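Local coordinates for erythrocyte membrane protein 1 (Plasmodium falciparum, PDB 6S8T) that probably binds the host receptor ICAM-1 through this DBLbeta domain, one piece of a much larger adhesin that the malaria parasite uses for cytoadhesion of infected erythrocytes, at residues E124-I138 with L207-E221. Residues are numbered along the deposited sequence; the frame is centred on the assembly and turned at random.
Sequences ENLNVSWVTEDGKAI and LQGHLQIIFGKIKEE
Residues 124-138 run alongside the last four turns of helix 202-221, from Glu124 beside Leu207 to Gly135 beside Glu221, then fold back to bring Ala137 beside Ile218. Within them the short helix 128-132 lies nearly parallel to its partner, the axes 10.0 Å apart at closest approach and inclined by 26°; after a type I turn from Thr132 to Gly135 the chain enters helix 137-163.

At the Glu124 end, the His210 ring packs against residues 124-128. Its NE2 gives a weak, bent hydrogen bond to Glu124 O (3.3 Å, 121° at the hydrogen), with this oxygen at the ring edge, while Leu126 O sits over one face, toward its rim, and Val128 CG1 approaches ND1 at 4.0 Å. The carboxylate of Glu124 turns to other partners, Lys83 and Thr120.

Ile214 fills the middle. Its CG1 lies anti to the carbonyl carbon (chi1 -65°), and the extended branch carries CD1 to Leu126 CD1 at 3.8 Å and to Val131 CG1, crossing both side chains at about a right angle. On the more exposed flank, the methyl CG2 of Thr132 rests on Lys217 CB at 3.9 Å, while OG1 turns back to Val128 O, which satisfies the hydroxyl within its own helix.

Farther along, Ile138 CD1 presses on Ile218 CG2 at 3.6 Å, and Ala137 CB touches Ile218 CG1. The fully extended Glu221 brings its carboxylate to the start of helix 137-163, where OE1 accepts a weak bond from Ala137 N (3.3 Å). Its OE2 lies 2.9 Å from Gly135 O, an unfavourable pairing unless a proton is shared, which may raise the carboxylate's pKa against the weak help from the helix start.

Ile138 and Ile218 also pack on Trp252 and Leu248 of helix 246-268. The arrangement is helix-on-helix packing within the predominantly helical Duffy-binding-like fold, joining the linker after helix 121-124, the short helix 128-132 and the start of helix 137-163 to most of helix 202-221.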
ATOM      1  N   GLU A 124       2.737  -5.200 -17.793  1.00 54.63           N
ATOM      2  CA  GLU A 124       1.654  -4.614 -18.571  1.00 55.88           C
ATOM      3  C   GLU A 124       1.766  -4.932 -20.056  1.00 61.41           C
ATOM      4  O   GLU A 124       0.747  -4.918 -20.756  1.00 64.21           O
ATOM      5  CB  GLU A 124       1.624  -3.098 -18.365  1.00 57.16           C
ATOM      6  CG  GLU A 124       1.279  -2.657 -16.946  1.00 56.54           C
ATOM      7  CD  GLU A 124       1.664  -1.210 -16.669  1.00 59.74           C
ATOM      8  OE1 GLU A 124       2.363  -0.958 -15.662  1.00 57.75           O
ATOM      9  OE2 GLU A 124       1.278  -0.324 -17.461  1.00 60.89           O
ATOM     10  N   ASN A 125       2.968  -5.221 -20.551  1.00 62.45           N
ATOM     11  CA  ASN A 125       3.213  -5.457 -21.969  1.00 61.56           C
ATOM     12  C   ASN A 125       3.755  -6.861 -22.212  1.00 58.33           C
ATOM     13  O   ASN A 125       4.697  -7.061 -22.983  1.00 56.96           O
ATOM     14  CB  ASN A 125       4.166  -4.407 -22.537  1.00 63.20           C
ATOM     15  CG  ASN A 125       3.625  -2.997 -22.404  1.00 62.43           C
ATOM     16  OD1 ASN A 125       2.805  -2.557 -23.209  1.00 65.54           O
ATOM     17  ND2 ASN A 125       4.086  -2.278 -21.388  1.00 58.47           N
ATOM     18  N   LEU A 126       3.160  -7.856 -21.558  1.00 56.27           N
ATOM     19  CA  LEU A 126       3.587  -9.233 -21.752  1.00 59.53           C
ATOM     20  C   LEU A 126       3.122  -9.762 -23.105  1.00 64.59           C
ATOM     21  O   LEU A 126       2.084  -9.362 -23.636  1.00 68.12           O
ATOM     22  CB  LEU A 126       3.042 -10.128 -20.636  1.00 58.94           C
ATOM     23  CG  LEU A 126       3.715 -10.081 -19.262  1.00 56.75           C
ATOM     24  CD1 LEU A 126       3.017 -11.029 -18.301  1.00 44.41           C
ATOM     25  CD2 LEU A 126       5.195 -10.422 -19.370  1.00 53.66           C
ATOM     26  N   ASN A 127       3.918 -10.668 -23.665  1.00 64.66           N
ATOM     27  CA  ASN A 127       3.521 -11.462 -24.824  1.00 67.90           C
ATOM     28  C   ASN A 127       3.097 -12.824 -24.289  1.00 64.23           C
ATOM     29  O   ASN A 127       3.940 -13.653 -23.937  1.00 63.91           O
ATOM     30  CB  ASN A 127       4.660 -11.577 -25.832  1.00 76.26           C
ATOM     31  CG  ASN A 127       4.272 -12.376 -27.062  1.00 85.46           C
ATOM     32  OD1 ASN A 127       4.388 -13.602 -27.083  1.00 87.97           O
ATOM     33  ND2 ASN A 127       3.808 -11.683 -28.096  1.00 88.66           N
ATOM     34  N   VAL A 128       1.781 -13.049 -24.218  1.00 63.29           N
ATOM     35  CA  VAL A 128       1.253 -14.251 -23.582  1.00 63.10           C
ATOM     36  C   VAL A 128       1.676 -15.520 -24.308  1.00 66.34           C
ATOM     37  O   VAL A 128       1.653 -16.605 -23.718  1.00 67.63           O
ATOM     38  CB  VAL A 128      -0.284 -14.173 -23.479  1.00 61.97           C
ATOM     39  CG1 VAL A 128      -0.698 -12.994 -22.613  1.00 56.25           C
ATOM     40  CG2 VAL A 128      -0.907 -14.073 -24.866  1.00 67.04           C
ATOM     41  N   SER A 129       2.061 -15.416 -25.581  1.00 66.85           N
ATOM     42  CA  SER A 129       2.563 -16.589 -26.291  1.00 71.85           C
ATOM     43  C   SER A 129       3.931 -17.001 -25.762  1.00 70.39           C
ATOM     44  O   SER A 129       4.179 -18.186 -25.510  1.00 69.43           O
ATOM     45  CB  SER A 129       2.625 -16.313 -27.794  1.00 78.45           C
ATOM     46  OG  SER A 129       1.328 -16.121 -28.330  1.00 81.37           O
ATOM     47  N   TRP A 130       4.833 -16.031 -25.578  1.00 68.31           N
ATOM     48  CA  TRP A 130       6.172 -16.349 -25.092  1.00 67.76           C
ATOM     49  C   TRP A 130       6.135 -16.933 -23.686  1.00 65.90           C
ATOM     50  O   TRP A 130       7.024 -17.706 -23.309  1.00 64.72           O
ATOM     51  CB  TRP A 130       7.055 -15.100 -25.125  1.00 66.28           C
ATOM     52  CG  TRP A 130       7.478 -14.680 -26.507  1.00 70.56           C
ATOM     53  CD1 TRP A 130       7.287 -15.366 -27.673  1.00 74.81           C
ATOM     54  CD2 TRP A 130       8.166 -13.473 -26.861  1.00 71.54           C
ATOM     55  NE1 TRP A 130       7.814 -14.662 -28.729  1.00 75.49           N
ATOM     56  CE2 TRP A 130       8.358 -13.497 -28.258  1.00 74.70           C
ATOM     57  CE3 TRP A 130       8.637 -12.375 -26.135  1.00 70.16           C
ATOM     58  CZ2 TRP A 130       9.001 -12.464 -28.940  1.00 76.09           C
ATOM     59  CZ3 TRP A 130       9.276 -11.352 -26.815  1.00 69.01           C
ATOM     60  CH2 TRP A 130       9.451 -11.404 -28.202  1.00 73.41           C
ATOM     61  N   VAL A 131       5.116 -16.587 -22.902  1.00 66.52           N
ATOM     62  CA  VAL A 131       5.027 -17.090 -21.537  1.00 66.02           C
ATOM     63  C   VAL A 131       4.511 -18.527 -21.504  1.00 68.98           C
ATOM     64  O   VAL A 131       4.944 -19.324 -20.665  1.00 70.26           O
ATOM     65  CB  VAL A 131       4.144 -16.154 -20.693  1.00 64.58           C
ATOM     66  CG1 VAL A 131       4.083 -16.622 -19.246  1.00 59.52           C
ATOM     67  CG2 VAL A 131       4.660 -14.726 -20.771  1.00 64.23           C
ATOM     68  N   THR A 132       3.605 -18.895 -22.416  1.00 70.63           N
ATOM     69  CA  THR A 132       2.871 -20.147 -22.302  1.00 71.52           C
ATOM     70  C   THR A 132       3.148 -21.167 -23.398  1.00 75.10           C
ATOM     71  O   THR A 132       2.853 -22.348 -23.191  1.00 72.93           O
ATOM     72  CB  THR A 132       1.358 -19.877 -22.280  1.00 69.86           C
ATOM     73  OG1 THR A 132       0.971 -19.227 -23.497  1.00 70.87           O
ATOM     74  CG2 THR A 132       0.987 -18.995 -21.098  1.00 57.77           C
ATOM     75  N   GLU A 133       3.698 -20.759 -24.544  1.00 82.57           N
ATOM     76  CA  GLU A 133       3.773 -21.666 -25.689  1.00 94.56           C
ATOM     77  C   GLU A 133       4.674 -22.864 -25.416  1.00 99.98           C
ATOM     78  O   GLU A 133       4.467 -23.937 -25.992  1.00101.27           O
ATOM     79  CB  GLU A 133       4.259 -20.913 -26.929  1.00101.68           C
ATOM     80  CG  GLU A 133       4.002 -21.640 -28.239  1.00110.47           C
ATOM     81  CD  GLU A 133       2.524 -21.733 -28.575  1.00114.60           C
ATOM     82  OE1 GLU A 133       1.755 -20.853 -28.134  1.00112.84           O
ATOM     83  OE2 GLU A 133       2.133 -22.689 -29.278  1.00118.86           O
ATOM     84  N   ASP A 134       5.671 -22.709 -24.547  1.00101.76           N
ATOM     85  CA  ASP A 134       6.592 -23.793 -24.233  1.00102.98           C
ATOM     86  C   ASP A 134       6.111 -24.674 -23.088  1.00 94.93           C
ATOM     87  O   ASP A 134       6.832 -25.595 -22.689  1.00 92.33           O
ATOM     88  CB  ASP A 134       7.976 -23.226 -23.902  1.00109.56           C
ATOM     89  CG  ASP A 134       8.698 -22.702 -25.130  1.00117.64           C
ATOM     90  OD1 ASP A 134       8.560 -23.319 -26.207  1.00122.50           O
ATOM     91  OD2 ASP A 134       9.399 -21.674 -25.018  1.00118.44           O
ATOM     92  N   GLY A 135       4.918 -24.422 -22.554  1.00 91.41           N
ATOM     93  CA  GLY A 135       4.405 -25.223 -21.462  1.00 88.18           C
ATOM     94  C   GLY A 135       5.072 -24.997 -20.126  1.00 83.40           C
ATOM     95  O   GLY A 135       4.874 -25.802 -19.210  1.00 81.78           O
ATOM     96  N   LYS A 136       5.854 -23.931 -19.977  1.00 79.54           N
ATOM     97  CA  LYS A 136       6.545 -23.624 -18.732  1.00 76.61           C
ATOM     98  C   LYS A 136       6.106 -22.271 -18.181  1.00 71.51           C
ATOM     99  O   LYS A 136       6.922 -21.473 -17.713  1.00 70.82           O
ATOM    100  CB  LYS A 136       8.060 -23.664 -18.928  1.00 80.27           C
ATOM    101  CG  LYS A 136       8.597 -25.032 -19.334  1.00 84.19           C
ATOM    102  CD  LYS A 136      10.100 -25.135 -19.106  1.00 88.04           C
ATOM    103  CE  LYS A 136      10.870 -25.222 -20.417  1.00 95.51           C
ATOM    104  NZ  LYS A 136      10.625 -26.507 -21.135  1.00100.28           N
ATOM    105  N   ALA A 137       4.797 -22.004 -18.218  1.00 63.63           N
ATOM    106  CA  ALA A 137       4.275 -20.724 -17.753  1.00 56.23           C
ATOM    107  C   ALA A 137       4.430 -20.541 -16.251  1.00 55.01           C
ATOM    108  O   ALA A 137       4.441 -19.401 -15.776  1.00 53.64           O
ATOM    109  CB  ALA A 137       2.803 -20.581 -18.138  1.00 53.61           C
ATOM    110  N   ILE A 138       4.539 -21.635 -15.495  1.00 56.39           N
ATOM    111  CA  ILE A 138       4.757 -21.529 -14.055  1.00 57.17           C
ATOM    112  C   ILE A 138       6.084 -20.841 -13.769  1.00 56.29           C
ATOM    113  O   ILE A 138       6.177 -19.977 -12.887  1.00 51.08           O
ATOM    114  CB  ILE A 138       4.686 -22.925 -13.408  1.00 60.37           C
ATOM    115  CG1 ILE A 138       3.233 -23.379 -13.301  1.00 60.49           C
ATOM    116  CG2 ILE A 138       5.331 -22.925 -12.035  1.00 58.70           C
ATOM    117  CD1 ILE A 138       2.397 -22.457 -12.458  1.00 58.66           C
ATOM    118  N   LEU A 207      -3.165  -5.272 -17.913  1.00 51.37           N
ATOM    119  CA  LEU A 207      -2.330  -6.160 -17.112  1.00 47.43           C
ATOM    120  C   LEU A 207      -3.130  -7.349 -16.591  1.00 48.42           C
ATOM    121  O   LEU A 207      -2.662  -8.493 -16.653  1.00 47.29           O
ATOM    122  CB  LEU A 207      -1.696  -5.373 -15.965  1.00 46.82           C
ATOM    123  CG  LEU A 207      -0.940  -6.115 -14.862  1.00 50.43           C
ATOM    124  CD1 LEU A 207       0.024  -7.130 -15.437  1.00 56.77           C
ATOM    125  CD2 LEU A 207      -0.192  -5.112 -13.994  1.00 46.68           C
ATOM    126  N   GLN A 208      -4.340  -7.105 -16.086  1.00 47.63           N
ATOM    127  CA  GLN A 208      -5.160  -8.205 -15.587  1.00 46.29           C
ATOM    128  C   GLN A 208      -5.573  -9.153 -16.705  1.00 50.74           C
ATOM    129  O   GLN A 208      -5.766 -10.348 -16.458  1.00 53.71           O
ATOM    130  CB  GLN A 208      -6.393  -7.660 -14.869  1.00 43.92           C
ATOM    131  CG  GLN A 208      -6.085  -6.989 -13.545  1.00 41.39           C
ATOM    132  CD  GLN A 208      -5.448  -7.941 -12.550  1.00 39.86           C
ATOM    133  OE1 GLN A 208      -5.808  -9.119 -12.479  1.00 38.07           O
ATOM    134  NE2 GLN A 208      -4.487  -7.436 -11.779  1.00 35.59           N
ATOM    135  N   GLY A 209      -5.708  -8.647 -17.933  1.00 51.24           N
ATOM    136  CA  GLY A 209      -6.085  -9.515 -19.036  1.00 53.88           C
ATOM    137  C   GLY A 209      -5.004 -10.519 -19.382  1.00 56.37           C
ATOM    138  O   GLY A 209      -5.296 -11.662 -19.746  1.00 60.19           O
ATOM    139  N   HIS A 210      -3.738 -10.108 -19.273  1.00 50.04           N
ATOM    140  CA  HIS A 210      -2.634 -11.026 -19.525  1.00 48.59           C
ATOM    141  C   HIS A 210      -2.602 -12.142 -18.489  1.00 47.90           C
ATOM    142  O   HIS A 210      -2.356 -13.304 -18.830  1.00 50.41           O
ATOM    143  CB  HIS A 210      -1.309 -10.267 -19.532  1.00 50.34           C
ATOM    144  CG  HIS A 210      -1.191  -9.261 -20.634  1.00 55.95           C
ATOM    145  ND1 HIS A 210      -1.948  -9.321 -21.784  1.00 60.28           N
ATOM    146  CD2 HIS A 210      -0.401  -8.168 -20.762  1.00 57.61           C
ATOM    147  CE1 HIS A 210      -1.631  -8.310 -22.572  1.00 62.51           C
ATOM    148  NE2 HIS A 210      -0.694  -7.595 -21.976  1.00 59.53           N
ATOM    149  N   LEU A 211      -2.856 -11.810 -17.220  1.00 47.97           N
ATOM    150  CA  LEU A 211      -2.802 -12.818 -16.166  1.00 47.06           C
ATOM    151  C   LEU A 211      -3.933 -13.831 -16.304  1.00 49.03           C
ATOM    152  O   LEU A 211      -3.749 -15.018 -16.005  1.00 51.15           O
ATOM    153  CB  LEU A 211      -2.849 -12.148 -14.792  1.00 45.98           C
ATOM    154  CG  LEU A 211      -1.692 -11.205 -14.452  1.00 42.84           C
ATOM    155  CD1 LEU A 211      -1.866 -10.624 -13.054  1.00 36.40           C
ATOM    156  CD2 LEU A 211      -0.359 -11.926 -14.575  1.00 40.53           C
ATOM    157  N   GLN A 212      -5.109 -13.389 -16.752  1.00 47.72           N
ATOM    158  CA  GLN A 212      -6.220 -14.318 -16.928  1.00 51.03           C
ATOM    159  C   GLN A 212      -5.933 -15.342 -18.017  1.00 57.16           C
ATOM    160  O   GLN A 212      -6.382 -16.490 -17.919  1.00 61.77           O
ATOM    161  CB  GLN A 212      -7.502 -13.549 -17.237  1.00 53.63           C
ATOM    162  CG  GLN A 212      -7.951 -12.657 -16.098  1.00 57.11           C
ATOM    163  CD  GLN A 212      -9.077 -11.727 -16.493  1.00 64.26           C
ATOM    164  OE1 GLN A 212      -9.513 -10.890 -15.700  1.00 63.89           O
ATOM    165  NE2 GLN A 212      -9.555 -11.865 -17.727  1.00 69.03           N
ATOM    166  N   ILE A 213      -5.188 -14.957 -19.052  1.00 55.30           N
ATOM    167  CA  ILE A 213      -4.824 -15.918 -20.088  1.00 54.76           C
ATOM    168  C   ILE A 213      -3.707 -16.833 -19.603  1.00 54.24           C
ATOM    169  O   ILE A 213      -3.728 -18.042 -19.857  1.00 58.15           O
ATOM    170  CB  ILE A 213      -4.437 -15.185 -21.384  1.00 56.58           C
ATOM    171  CG1 ILE A 213      -5.641 -14.429 -21.947  1.00 59.63           C
ATOM    172  CG2 ILE A 213      -3.897 -16.164 -22.414  1.00 52.55           C
ATOM    173  CD1 ILE A 213      -5.337 -13.660 -23.208  1.00 60.62           C
ATOM    174  N   ILE A 214      -2.722 -16.278 -18.893  1.00 51.47           N
ATOM    175  CA  ILE A 214      -1.600 -17.083 -18.417  1.00 53.30           C
ATOM    176  C   ILE A 214      -2.086 -18.158 -17.449  1.00 55.36           C
ATOM    177  O   ILE A 214      -1.764 -19.343 -17.598  1.00 59.28           O
ATOM    178  CB  ILE A 214      -0.528 -16.185 -17.774  1.00 47.59           C
ATOM    179  CG1 ILE A 214       0.092 -15.259 -18.822  1.00 50.05           C
ATOM    180  CG2 ILE A 214       0.549 -17.029 -17.114  1.00 44.36           C
ATOM    181  CD1 ILE A 214       1.013 -14.211 -18.240  1.00 49.36           C
ATOM    182  N   PHE A 215      -2.880 -17.763 -16.449  1.00 50.15           N
ATOM    183  CA  PHE A 215      -3.358 -18.729 -15.465  1.00 49.67           C
ATOM    184  C   PHE A 215      -4.371 -19.707 -16.045  1.00 55.70           C
ATOM    185  O   PHE A 215      -4.561 -20.790 -15.482  1.00 56.74           O
ATOM    186  CB  PHE A 215      -3.951 -18.004 -14.256  1.00 42.15           C
ATOM    187  CG  PHE A 215      -2.916 -17.495 -13.295  1.00 39.58           C
ATOM    188  CD1 PHE A 215      -2.335 -18.345 -12.369  1.00 40.55           C
ATOM    189  CD2 PHE A 215      -2.515 -16.169 -13.322  1.00 39.88           C
ATOM    190  CE1 PHE A 215      -1.376 -17.883 -11.483  1.00 40.72           C
ATOM    191  CE2 PHE A 215      -1.560 -15.699 -12.438  1.00 38.53           C
ATOM    192  CZ  PHE A 215      -0.988 -16.557 -11.519  1.00 37.54           C
ATOM    193  N   GLY A 216      -5.028 -19.357 -17.152  1.00 60.19           N
ATOM    194  CA  GLY A 216      -5.834 -20.342 -17.852  1.00 59.02           C
ATOM    195  C   GLY A 216      -4.992 -21.478 -18.401  1.00 59.46           C
ATOM    196  O   GLY A 216      -5.354 -22.651 -18.277  1.00 62.03           O
ATOM    197  N   LYS A 217      -3.849 -21.144 -19.005  1.00 56.79           N
ATOM    198  CA  LYS A 217      -2.910 -22.171 -19.442  1.00 60.17           C
ATOM    199  C   LYS A 217      -2.287 -22.896 -18.259  1.00 57.67           C
ATOM    200  O   LYS A 217      -1.964 -24.086 -18.364  1.00 60.16           O
ATOM    201  CB  LYS A 217      -1.816 -21.552 -20.313  1.00 63.58           C
ATOM    202  CG  LYS A 217      -2.182 -21.405 -21.779  1.00 68.79           C
ATOM    203  CD  LYS A 217      -2.356 -22.763 -22.438  1.00 72.54           C
ATOM    204  CE  LYS A 217      -2.445 -22.630 -23.950  1.00 77.97           C
ATOM    205  NZ  LYS A 217      -3.485 -21.646 -24.356  1.00 79.64           N
ATOM    206  N   ILE A 218      -2.103 -22.202 -17.136  1.00 55.38           N
ATOM    207  CA  ILE A 218      -1.533 -22.838 -15.953  1.00 53.66           C
ATOM    208  C   ILE A 218      -2.471 -23.914 -15.420  1.00 54.98           C
ATOM    209  O   ILE A 218      -2.026 -24.988 -14.997  1.00 55.97           O
ATOM    210  CB  ILE A 218      -1.210 -21.778 -14.886  1.00 49.12           C
ATOM    211  CG1 ILE A 218       0.008 -20.952 -15.308  1.00 44.70           C
ATOM    212  CG2 ILE A 218      -0.999 -22.427 -13.524  1.00 49.02           C
ATOM    213  CD1 ILE A 218       0.389 -19.866 -14.315  1.00 40.02           C
ATOM    214  N   LYS A 219      -3.782 -23.651 -15.444  1.00 59.46           N
ATOM    215  CA  LYS A 219      -4.746 -24.642 -14.973  1.00 62.63           C
ATOM    216  C   LYS A 219      -4.655 -25.927 -15.788  1.00 68.37           C
ATOM    217  O   LYS A 219      -4.805 -27.027 -15.245  1.00 68.99           O
ATOM    218  CB  LYS A 219      -6.163 -24.069 -15.029  1.00 59.06           C
ATOM    219  CG  LYS A 219      -7.238 -25.036 -14.557  1.00 60.01           C
ATOM    220  CD  LYS A 219      -8.640 -24.477 -14.749  1.00 61.35           C
ATOM    221  CE  LYS A 219      -9.689 -25.515 -14.362  1.00 65.74           C
ATOM    222  NZ  LYS A 219     -11.084 -25.050 -14.605  1.00 68.77           N
ATOM    223  N   GLU A 220      -4.397 -25.809 -17.091  1.00 72.52           N
ATOM    224  CA  GLU A 220      -4.200 -26.982 -17.933  1.00 75.42           C
ATOM    225  C   GLU A 220      -2.774 -27.514 -17.860  1.00 75.89           C
ATOM    226  O   GLU A 220      -2.559 -28.709 -18.090  1.00 74.78           O
ATOM    227  CB  GLU A 220      -4.562 -26.651 -19.384  1.00 78.64           C
ATOM    228  CG  GLU A 220      -4.825 -27.863 -20.266  1.00 87.74           C
ATOM    229  CD  GLU A 220      -6.152 -28.539 -19.964  1.00 93.72           C
ATOM    230  OE1 GLU A 220      -6.977 -27.939 -19.239  1.00 93.79           O
ATOM    231  OE2 GLU A 220      -6.372 -29.670 -20.452  1.00 96.88           O
ATOM    232  N   GLU A 221      -1.802 -26.658 -17.533  1.00 78.12           N
ATOM    233  CA  GLU A 221      -0.412 -27.100 -17.442  1.00 82.73           C
ATOM    234  C   GLU A 221      -0.230 -28.117 -16.320  1.00 82.19           C
ATOM    235  O   GLU A 221       0.340 -29.195 -16.528  1.00 83.32           O
ATOM    236  CB  GLU A 221       0.507 -25.893 -17.234  1.00 86.55           C
ATOM    237  CG  GLU A 221       1.986 -26.227 -17.078  1.00 92.38           C
ATOM    238  CD  GLU A 221       2.848 -24.986 -16.881  1.00 94.65           C
ATOM    239  OE1 GLU A 221       2.334 -23.865 -17.085  1.00 94.20           O
ATOM    240  OE2 GLU A 221       4.035 -25.126 -16.518  1.00 96.32           O
TER